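Local coordinates for BepE protein (Bartonella henselae str. Houston-1, PDB 4YK3) that is a VirB-translocated effector whose BID domain, a four-helix bundle topped with a hook, probably marks it for export by a type IV secretion system, at residues Val62-Ser73 with Leu113-Gln124; Val76-Ala87 with Arg99-Cys110. All coordinates share one frame; numbering follows the deposited sequence.

Overall arrangement
Following the chain from the N terminus, helices 21-30 and 32-49 come first, and helices 56-64 and 69-78 then supply the early side of contact 1. A turn and an extended run, residues 79-87, complete the early side of contact 2. A short hairpin (90-91 and 94-95) reverses the chain into the long helix 97-129, which finishes contact 2 and then contact 1. Contact 2 therefore closes the shorter loop, wholly within the larger one of contact 1. Both tie helix 69-78, or the chain just beyond it, to helix 97-129. Their centres are about 19 Å apart, yet they meet where Leu-113 CD2 packs 3.5 Å from Val-76 CB.

Contact 1 of 2, residues Val62-Ser73 with Leu113-Gln124; sequences VLQKPSEGEDLS and LDGYTSAVTQAQ
Thr-117 CG2 lies 3.4 Å from Gly-69 O, where two helices of the BID four-helix bundle come close. Helix 69-73 runs antiparallel to helix 113-124 (178°) at an axis distance of 9.1 Å. The absence of a side chain at Gly-69 is consistent with this approach, its CA lying 4.9 Å from that of Thr-117. With chi1 at 57°, the threonine methyl stands anti to the carbonyl carbon and is brought to the glycine oxygen. To one side Leu-72 CD2 meets Leu-113 CD1 at 4.0 Å, the two side chains crossing at about a right angle. To the other, both branches of Val-120 are used: CG1 lies 3.9 Å from Pro-66 CB, and CG2 meets Leu-63 CD2 at 3.6 Å. That same CG2 rests over one face of the Tyr-116 ring, offset toward its rim. Leu-63 crosses Tyr-116 at the hydroxyl end, CG being 3.4 Å from OH. Further out, this hydroxyl is hydrogen-bonded to Met-59 O, a bond that holds that end of the side chain, and Met-28 of helix 21-30 touches both Leu-63 and Val-120. A water lies between the turn 65-68 and helix 97-129, donating to Pro-66 O at 3.1 Å.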
loop_
_atom_site.group_PDB
_atom_site.type_symbol
_atom_site.label_atom_id
_atom_site.label_comp_id
_atom_site.label_asym_id
_atom_site.label_seq_id
_atom_site.Cartn_x
_atom_site.Cartn_y
_atom_site.Cartn_z
ATOM N N VAL A 62 0.165 -9.010 1.464
ATOM C CA VAL A 62 1.243 -8.608 2.339
ATOM C C VAL A 62 0.875 -8.836 3.815
ATOM O O VAL A 62 1.723 -9.246 4.594
ATOM C CB VAL A 62 1.638 -7.158 2.061
ATOM C CG1 VAL A 62 2.564 -6.629 3.142
ATOM C CG2 VAL A 62 2.305 -7.072 0.688
ATOM N N LEU A 63 -0.381 -8.614 4.194
ATOM C CA LEU A 63 -0.806 -8.936 5.560
ATOM C C LEU A 63 -0.495 -10.389 5.908
ATOM O O LEU A 63 0.001 -10.665 6.993
ATOM C CB LEU A 63 -2.300 -8.665 5.769
ATOM C CG LEU A 63 -2.719 -7.198 5.881
ATOM C CD1 LEU A 63 -4.168 -7.070 6.328
ATOM C CD2 LEU A 63 -1.795 -6.460 6.844
ATOM N N GLN A 64 -0.756 -11.308 4.982
ATOM C CA GLN A 64 -0.493 -12.723 5.238
ATOM C C GLN A 64 0.999 -13.030 5.272
ATOM O O GLN A 64 1.424 -13.927 5.989
ATOM C CB GLN A 64 -1.183 -13.610 4.191
ATOM C CG GLN A 64 -2.709 -13.510 4.186
ATOM C CD GLN A 64 -3.345 -13.830 5.543
ATOM O OE1 GLN A 64 -2.759 -14.525 6.378
ATOM N NE2 GLN A 64 -4.548 -13.319 5.762
ATOM N N LYS A 65 1.795 -12.292 4.503
ATOM C CA LYS A 65 3.245 -12.492 4.511
ATOM C C LYS A 65 3.992 -11.166 4.411
ATOM O O LYS A 65 4.396 -10.744 3.331
ATOM C CB LYS A 65 3.670 -13.431 3.375
ATOM C CG LYS A 65 5.132 -13.863 3.455
ATOM C CD LYS A 65 5.481 -14.957 2.446
ATOM C CE LYS A 65 4.671 -16.225 2.676
ATOM N NZ LYS A 65 4.975 -17.290 1.674
ATOM N N PRO A 66 4.185 -10.497 5.558
ATOM C CA PRO A 66 4.799 -9.160 5.619
ATOM C C PRO A 66 6.150 -9.061 4.906
ATOM O O PRO A 66 6.520 -7.992 4.412
ATOM C CB PRO A 66 4.959 -8.928 7.123
ATOM C CG PRO A 66 3.849 -9.740 7.736
ATOM C CD PRO A 66 3.707 -10.955 6.877
ATOM N N SER A 67 6.860 -10.179 4.842
ATOM C CA SER A 67 8.178 -10.234 4.224
ATOM C C SER A 67 8.135 -9.922 2.728
ATOM O O SER A 67 9.169 -9.669 2.119
ATOM C CB SER A 67 8.804 -11.612 4.439
ATOM O OG SER A 67 8.131 -12.596 3.665
ATOM N N GLU A 68 6.947 -9.950 2.134
ATOM C CA GLU A 68 6.802 -9.601 0.721
ATOM C C GLU A 68 6.466 -8.129 0.529
ATOM O O GLU A 68 6.344 -7.651 -0.600
ATOM C CB GLU A 68 5.724 -10.463 0.070
ATOM C CG GLU A 68 6.096 -11.937 -0.049
ATOM C CD GLU A 68 4.943 -12.782 -0.546
ATOM O OE1 GLU A 68 3.917 -12.196 -0.950
ATOM O OE2 GLU A 68 5.056 -14.025 -0.532
ATOM N N GLY A 69 6.307 -7.404 1.629
ATOM C CA GLY A 69 6.001 -5.989 1.540
ATOM C C GLY A 69 7.096 -5.194 0.856
ATOM O O GLY A 69 6.814 -4.309 0.048
ATOM N N GLU A 70 8.348 -5.503 1.177
ATOM C CA GLU A 70 9.462 -4.784 0.563
ATOM C C GLU A 70 9.419 -4.965 -0.952
ATOM O O GLU A 70 9.635 -4.022 -1.696
ATOM C CB GLU A 70 10.811 -5.252 1.122
ATOM C CG GLU A 70 11.918 -4.233 0.917
ATOM C CD GLU A 70 13.234 -4.619 1.596
ATOM O OE1 GLU A 70 13.203 -5.092 2.756
ATOM O OE2 GLU A 70 14.304 -4.436 0.969
ATOM N N ASP A 71 9.113 -6.177 -1.398
ATOM C CA ASP A 71 9.034 -6.455 -2.819
ATOM C C ASP A 71 7.949 -5.619 -3.480
ATOM O O ASP A 71 8.188 -4.990 -4.508
ATOM C CB ASP A 71 8.777 -7.935 -3.062
ATOM C CG ASP A 71 9.973 -8.788 -2.711
ATOM O OD1 ASP A 71 11.108 -8.308 -2.911
ATOM O OD2 ASP A 71 9.780 -9.931 -2.237
ATOM N N LEU A 72 6.759 -5.615 -2.892
ATOM C CA LEU A 72 5.653 -4.842 -3.435
ATOM C C LEU A 72 6.053 -3.363 -3.545
ATOM O O LEU A 72 5.805 -2.705 -4.551
ATOM C CB LEU A 72 4.412 -5.000 -2.561
ATOM C CG LEU A 72 3.274 -4.054 -2.916
ATOM C CD1 LEU A 72 2.834 -4.300 -4.373
ATOM C CD2 LEU A 72 2.122 -4.236 -1.936
ATOM N N SER A 73 6.714 -2.861 -2.515
ATOM C CA SER A 73 7.153 -1.479 -2.524
ATOM C C SER A 73 8.115 -1.177 -3.678
ATOM O O SER A 73 7.955 -0.177 -4.373
ATOM C CB SER A 73 7.812 -1.136 -1.196
ATOM O OG SER A 73 7.418 0.156 -0.796
ATOM N N LEU A 113 2.792 3.660 0.073
ATOM C CA LEU A 113 3.043 2.226 -0.002
ATOM C C LEU A 113 4.174 1.779 0.916
ATOM O O LEU A 113 4.080 0.729 1.558
ATOM C CB LEU A 113 3.354 1.827 -1.441
ATOM C CG LEU A 113 3.339 0.333 -1.763
ATOM C CD1 LEU A 113 2.013 -0.301 -1.399
ATOM C CD2 LEU A 113 3.596 0.151 -3.259
ATOM N N ASP A 114 5.248 2.566 0.948
ATOM C CA ASP A 114 6.314 2.388 1.923
ATOM C C ASP A 114 5.756 2.429 3.337
ATOM O O ASP A 114 6.110 1.610 4.173
ATOM C CB ASP A 114 7.383 3.471 1.773
ATOM C CG ASP A 114 8.297 3.217 0.611
ATOM O OD1 ASP A 114 7.847 2.563 -0.350
ATOM O OD2 ASP A 114 9.460 3.678 0.647
ATOM N N GLY A 115 4.901 3.414 3.594
ATOM C CA GLY A 115 4.235 3.548 4.879
ATOM C C GLY A 115 3.399 2.321 5.220
ATOM O O GLY A 115 3.480 1.802 6.339
ATOM N N TYR A 116 2.611 1.846 4.252
ATOM C CA TYR A 116 1.809 0.643 4.455
ATOM C C TYR A 116 2.659 -0.580 4.807
ATOM O O TYR A 116 2.389 -1.267 5.799
ATOM C CB TYR A 116 0.970 0.316 3.205
ATOM C CG TYR A 116 0.187 -0.968 3.373
ATOM C CD1 TYR A 116 -0.992 -0.999 4.125
ATOM C CD2 TYR A 116 0.635 -2.153 2.813
ATOM C CE1 TYR A 116 -1.710 -2.184 4.294
ATOM C CE2 TYR A 116 -0.066 -3.347 2.990
ATOM C CZ TYR A 116 -1.233 -3.354 3.722
ATOM O OH TYR A 116 -1.920 -4.532 3.881
ATOM N N THR A 117 3.666 -0.871 3.986
ATOM C CA THR A 117 4.410 -2.117 4.154
ATOM C C THR A 117 5.296 -2.056 5.411
ATOM O O THR A 117 5.481 -3.063 6.095
ATOM C CB THR A 117 5.259 -2.457 2.898
ATOM O OG1 THR A 117 6.153 -1.379 2.604
ATOM C CG2 THR A 117 4.351 -2.690 1.694
ATOM N N SER A 118 5.818 -0.877 5.733
ATOM C CA SER A 118 6.552 -0.722 6.988
ATOM C C SER A 118 5.622 -0.871 8.197
ATOM O O SER A 118 5.996 -1.476 9.205
ATOM C CB SER A 118 7.257 0.630 7.040
ATOM O OG SER A 118 8.161 0.754 5.959
ATOM N N ALA A 119 4.411 -0.328 8.102
ATOM C CA ALA A 119 3.475 -0.428 9.220
ATOM C C ALA A 119 3.062 -1.882 9.442
ATOM O O ALA A 119 2.928 -2.326 10.581
ATOM C CB ALA A 119 2.262 0.436 8.985
ATOM N N VAL A 120 2.864 -2.617 8.352
ATOM C CA VAL A 120 2.542 -4.039 8.440
ATOM C C VAL A 120 3.681 -4.815 9.099
ATOM O O VAL A 120 3.466 -5.644 9.990
ATOM C CB VAL A 120 2.233 -4.644 7.050
ATOM C CG1 VAL A 120 2.164 -6.160 7.151
ATOM C CG2 VAL A 120 0.935 -4.079 6.482
ATOM N N THR A 121 4.897 -4.559 8.643
ATOM C CA THR A 121 6.063 -5.210 9.222
ATOM C C THR A 121 6.217 -4.817 10.695
ATOM O O THR A 121 6.478 -5.653 11.549
ATOM C CB THR A 121 7.339 -4.849 8.428
ATOM O OG1 THR A 121 7.312 -5.539 7.170
ATOM C CG2 THR A 121 8.605 -5.237 9.208
ATOM N N GLN A 122 6.005 -3.541 10.987
ATOM C CA GLN A 122 6.149 -3.034 12.348
ATOM C C GLN A 122 5.072 -3.610 13.264
ATOM O O GLN A 122 5.299 -3.812 14.452
ATOM C CB GLN A 122 6.098 -1.509 12.317
ATOM C CG GLN A 122 6.120 -0.786 13.635
ATOM C CD GLN A 122 6.105 0.726 13.428
ATOM O OE1 GLN A 122 7.056 1.419 13.790
ATOM N NE2 GLN A 122 5.032 1.236 12.816
ATOM N N ALA A 123 3.904 -3.907 12.702
ATOM C CA ALA A 123 2.803 -4.419 13.514
ATOM C C ALA A 123 3.024 -5.882 13.836
ATOM O O ALA A 123 2.759 -6.315 14.958
ATOM C CB ALA A 123 1.464 -4.230 12.804
ATOM N N GLN A 124 3.500 -6.638 12.843
ATOM C CA GLN A 124 3.774 -8.063 13.021
ATOM C C GLN A 124 4.801 -8.252 14.119
ATOM O O GLN A 124 4.683 -9.142 14.957
ATOM C CB GLN A 124 4.290 -8.709 11.729
ATOM C CG GLN A 124 4.645 -10.189 11.919
ATOM C CD GLN A 124 5.357 -10.805 10.724
ATOM O OE1 GLN A 124 6.293 -10.225 10.169
ATOM N NE2 GLN A 124 4.904 -11.992 10.317
HETATM O O HOH W 1 5.284 -5.225 4.765
HETATM O O HOH W 2 7.187 2.417 -2.956
#

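Contact 2 of 2, residues Val76-Ala87 with Arg99-Cys110; sequences VAENPTSVHKLA and RRQAEEGFMHLC
Arg-99 clasps the backbone at Leu-86 and Ala-87, a worked example of an arginine holding an extended segment by its carbonyls. In the BID domain the contact holds the end of helix 69-78 and the extended run 84-87 against the first turns of helix 97-129. Of the polar contacts, Arg-99 NE to Ala-87 O is short and nearly straight, 2.7 Å with an N-H...O angle of 169°; the oxygen lies close to the guanidinium plane. A weak bond joins Arg-99 NH1 to Leu-86 O, and NH1 also donates to Gly-88 O. Bends at chi2 and chi3 fold the arginine chain back to reach them.

The flat groups are met from different sides. Leu-86 CB lies over one guanidinium face, 3.4 Å above its plane. Phe-106, by contrast, turns its edge to the last turn of helix 69-78, with CZ 3.5 Å from Val-76 O and 3.6 Å from Ala-77 O, both near the ring plane.

Apolar packing completes the join between the helices. Pro-80 crosses Phe-106 at about a right angle, CB lying 3.5 Å from CE1, and Val-76 CG1 touches Leu-109 CD2 at 4.0 Å. Chemically, carbonyl oxygens are the common element: they accept a cationic group at one end and face aromatic C-H groups at the other, consistent with electrostatic attraction at both.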
loop_
_atom_site.group_PDB
_atom_site.type_symbol
_atom_site.label_atom_id
_atom_site.label_comp_id
_atom_site.label_asym_id
_atom_site.label_seq_id
_atom_site.Cartn_x
_atom_site.Cartn_y
_atom_site.Cartn_z
ATOM N N VAL A 76 6.433 -1.261 -7.308
ATOM C CA VAL A 76 5.655 -0.097 -7.690
ATOM C C VAL A 76 6.573 1.097 -7.901
ATOM O O VAL A 76 6.371 1.864 -8.830
ATOM C CB VAL A 76 4.571 0.200 -6.659
ATOM C CG1 VAL A 76 3.957 1.585 -6.878
ATOM C CG2 VAL A 76 3.500 -0.864 -6.745
ATOM N N ALA A 77 7.610 1.230 -7.081
ATOM C CA ALA A 77 8.454 2.409 -7.176
ATOM C C ALA A 77 9.367 2.333 -8.378
ATOM O O ALA A 77 9.675 3.343 -8.996
ATOM C CB ALA A 77 9.281 2.602 -5.887
ATOM N N GLU A 78 9.832 1.142 -8.715
ATOM C CA GLU A 78 10.812 1.095 -9.786
ATOM C C GLU A 78 10.236 0.510 -11.072
ATOM O O GLU A 78 10.868 0.533 -12.107
ATOM C CB GLU A 78 12.056 0.349 -9.323
ATOM C CG GLU A 78 12.963 1.295 -8.505
ATOM C CD GLU A 78 13.369 2.584 -9.282
ATOM O OE1 GLU A 78 13.680 2.484 -10.499
ATOM O OE2 GLU A 78 13.381 3.695 -8.685
ATOM N N ASN A 79 9.012 0.023 -11.016
ATOM C CA ASN A 79 8.375 -0.391 -12.255
ATOM C C ASN A 79 6.886 -0.210 -12.185
ATOM O O ASN A 79 6.149 -1.173 -12.237
ATOM C CB ASN A 79 8.712 -1.837 -12.573
ATOM C CG ASN A 79 8.421 -2.180 -14.013
ATOM O OD1 ASN A 79 7.944 -1.334 -14.780
ATOM N ND2 ASN A 79 8.709 -3.408 -14.392
ATOM N N PRO A 80 6.435 1.041 -12.079
ATOM C CA PRO A 80 5.019 1.292 -11.807
ATOM C C PRO A 80 4.053 0.776 -12.890
ATOM O O PRO A 80 2.933 0.379 -12.543
ATOM C CB PRO A 80 4.944 2.815 -11.700
ATOM C CG PRO A 80 6.197 3.348 -12.357
ATOM C CD PRO A 80 7.227 2.280 -12.224
ATOM N N THR A 81 4.472 0.738 -14.155
ATOM C CA THR A 81 3.574 0.291 -15.215
ATOM C C THR A 81 3.481 -1.235 -15.314
ATOM O O THR A 81 2.695 -1.764 -16.106
ATOM C CB THR A 81 3.977 0.863 -16.602
ATOM O OG1 THR A 81 5.296 0.457 -16.949
ATOM C CG2 THR A 81 3.892 2.383 -16.616
ATOM N N SER A 82 4.260 -1.945 -14.508
ATOM C CA SER A 82 4.124 -3.401 -14.422
ATOM C C SER A 82 2.847 -3.765 -13.674
ATOM O O SER A 82 2.421 -4.895 -13.671
ATOM C CB SER A 82 5.315 -4.023 -13.703
ATOM O OG SER A 82 5.225 -3.763 -12.308
ATOM N N VAL A 83 2.251 -2.773 -13.036
ATOM C CA VAL A 83 1.088 -2.981 -12.208
ATOM C C VAL A 83 -0.197 -2.611 -12.963
ATOM O O VAL A 83 -1.196 -3.325 -12.900
ATOM C CB VAL A 83 1.254 -2.166 -10.886
ATOM C CG1 VAL A 83 -0.038 -1.928 -10.239
ATOM C CG2 VAL A 83 2.193 -2.886 -9.935
ATOM N N HIS A 84 -0.158 -1.515 -13.704
ATOM C CA HIS A 84 -1.353 -0.963 -14.342
ATOM C C HIS A 84 -0.866 0.185 -15.213
ATOM O O HIS A 84 0.227 0.709 -14.974
ATOM C CB HIS A 84 -2.373 -0.477 -13.285
ATOM C CG HIS A 84 -3.720 -0.139 -13.837
ATOM N ND1 HIS A 84 -3.992 1.061 -14.466
ATOM C CD2 HIS A 84 -4.887 -0.826 -13.821
ATOM C CE1 HIS A 84 -5.260 1.078 -14.846
ATOM N NE2 HIS A 84 -5.822 -0.057 -14.471
ATOM N N LYS A 85 -1.639 0.578 -16.221
ATOM C CA LYS A 85 -1.243 1.735 -17.022
ATOM C C LYS A 85 -1.482 3.034 -16.235
ATOM O O LYS A 85 -2.348 3.112 -15.342
ATOM C CB LYS A 85 -1.987 1.775 -18.371
ATOM C CG LYS A 85 -3.302 2.533 -18.368
ATOM C CD LYS A 85 -3.853 2.732 -19.796
ATOM C CE LYS A 85 -5.025 3.707 -19.794
ATOM N NZ LYS A 85 -4.630 5.104 -19.346
ATOM N N LEU A 86 -0.677 4.040 -16.549
ATOM C CA LEU A 86 -0.822 5.359 -15.929
ATOM C C LEU A 86 -2.113 5.996 -16.378
ATOM O O LEU A 86 -2.460 5.900 -17.535
ATOM C CB LEU A 86 0.354 6.269 -16.305
ATOM C CG LEU A 86 1.695 5.695 -15.863
ATOM C CD1 LEU A 86 2.825 6.617 -16.300
ATOM C CD2 LEU A 86 1.660 5.493 -14.346
ATOM N N ALA A 87 -2.814 6.663 -15.468
ATOM C CA ALA A 87 -3.998 7.407 -15.858
ATOM C C ALA A 87 -3.675 8.452 -16.926
ATOM O O ALA A 87 -2.544 8.919 -17.033
ATOM C CB ALA A 87 -4.630 8.072 -14.650
ATOM N N ARG A 99 -3.023 12.627 -16.599
ATOM C CA ARG A 99 -1.641 12.151 -16.610
ATOM C C ARG A 99 -0.731 13.052 -15.781
ATOM O O ARG A 99 0.162 12.580 -15.091
ATOM C CB ARG A 99 -1.104 12.073 -18.038
ATOM C CG ARG A 99 0.400 11.771 -18.115
ATOM C CD ARG A 99 0.700 10.401 -17.514
ATOM N NE ARG A 99 -0.089 9.354 -18.166
ATOM C CZ ARG A 99 0.354 8.561 -19.140
ATOM N NH1 ARG A 99 -0.454 7.626 -19.655
ATOM N NH2 ARG A 99 1.596 8.689 -19.597
ATOM N N ARG A 100 -0.959 14.356 -15.865
ATOM C CA ARG A 100 -0.172 15.293 -15.095
ATOM C C ARG A 100 -0.407 15.013 -13.609
ATOM O O ARG A 100 0.532 14.961 -12.827
ATOM C CB ARG A 100 -0.529 16.744 -15.453
ATOM N N GLN A 101 -1.659 14.794 -13.227
ATOM C CA GLN A 101 -1.947 14.451 -11.842
ATOM C C GLN A 101 -1.349 13.100 -11.463
ATOM O O GLN A 101 -0.862 12.923 -10.353
ATOM C CB GLN A 101 -3.444 14.443 -11.595
ATOM C CG GLN A 101 -4.070 15.778 -11.847
ATOM C CD GLN A 101 -5.481 15.821 -11.354
ATOM O OE1 GLN A 101 -5.752 15.499 -10.192
ATOM N NE2 GLN A 101 -6.401 16.206 -12.230
ATOM N N ALA A 102 -1.357 12.148 -12.391
ATOM C CA ALA A 102 -0.738 10.856 -12.116
ATOM C C ALA A 102 0.752 11.022 -11.817
ATOM O O ALA A 102 1.254 10.462 -10.846
ATOM C CB ALA A 102 -0.936 9.905 -13.281
ATOM N N GLU A 103 1.456 11.782 -12.655
ATOM C CA GLU A 103 2.898 11.968 -12.467
ATOM C C GLU A 103 3.211 12.647 -11.151
ATOM O O GLU A 103 4.148 12.248 -10.440
ATOM C CB GLU A 103 3.499 12.783 -13.606
ATOM C CG GLU A 103 3.482 12.062 -14.934
ATOM C CD GLU A 103 4.167 12.865 -16.012
ATOM O OE1 GLU A 103 4.684 13.957 -15.698
ATOM O OE2 GLU A 103 4.197 12.406 -17.168
ATOM N N GLU A 104 2.410 13.663 -10.835
ATOM C CA GLU A 104 2.549 14.427 -9.602
ATOM C C GLU A 104 2.283 13.534 -8.388
ATOM O O GLU A 104 2.963 13.622 -7.371
ATOM C CB GLU A 104 1.594 15.624 -9.609
ATOM N N GLY A 105 1.312 12.642 -8.524
ATOM C CA GLY A 105 0.941 11.769 -7.428
ATOM C C GLY A 105 1.817 10.549 -7.225
ATOM O O GLY A 105 1.732 9.911 -6.173
ATOM N N PHE A 106 2.654 10.219 -8.214
ATOM C CA PHE A 106 3.458 9.001 -8.137
ATOM C C PHE A 106 4.312 8.929 -6.858
ATOM O O PHE A 106 4.346 7.890 -6.200
ATOM C CB PHE A 106 4.356 8.871 -9.356
ATOM C CG PHE A 106 5.187 7.626 -9.353
ATOM C CD1 PHE A 106 4.581 6.383 -9.223
ATOM C CD2 PHE A 106 6.568 7.694 -9.483
ATOM C CE1 PHE A 106 5.326 5.218 -9.213
ATOM C CE2 PHE A 106 7.341 6.529 -9.472
ATOM C CZ PHE A 106 6.717 5.288 -9.343
ATOM N N MET A 107 4.992 10.029 -6.519
ATOM C CA MET A 107 5.823 10.103 -5.316
ATOM C C MET A 107 5.012 9.817 -4.065
ATOM O O MET A 107 5.481 9.140 -3.159
ATOM C CB MET A 107 6.487 11.479 -5.186
ATOM C CG MET A 107 7.428 11.615 -3.979
ATOM S SD MET A 107 7.945 13.326 -3.574
ATOM C CE MET A 107 6.468 13.933 -2.750
ATOM N N HIS A 108 3.800 10.353 -4.013
ATOM C CA HIS A 108 2.957 10.150 -2.858
ATOM C C HIS A 108 2.493 8.700 -2.794
ATOM O O HIS A 108 2.312 8.151 -1.710
ATOM C CB HIS A 108 1.777 11.116 -2.896
ATOM C CG HIS A 108 2.189 12.544 -2.763
ATOM N ND1 HIS A 108 2.145 13.434 -3.815
ATOM C CD2 HIS A 108 2.702 13.226 -1.712
ATOM C CE1 HIS A 108 2.587 14.611 -3.409
ATOM N NE2 HIS A 108 2.931 14.511 -2.138
ATOM N N LEU A 109 2.341 8.067 -3.955
ATOM C CA LEU A 109 1.888 6.683 -3.970
ATOM C C LEU A 109 2.999 5.810 -3.389
ATOM O O LEU A 109 2.743 4.928 -2.573
ATOM C CB LEU A 109 1.496 6.238 -5.387
ATOM C CG LEU A 109 1.343 4.738 -5.631
ATOM C CD1 LEU A 109 0.229 4.142 -4.762
ATOM C CD2 LEU A 109 1.127 4.390 -7.116
ATOM N N CYS A 110 4.235 6.085 -3.787
ATOM C CA CYS A 110 5.384 5.344 -3.272
ATOM C C CYS A 110 5.567 5.513 -1.749
ATOM O O CYS A 110 5.812 4.536 -1.042
ATOM C CB CYS A 110 6.651 5.779 -4.007
ATOM S SG CYS A 110 6.558 5.362 -5.761
#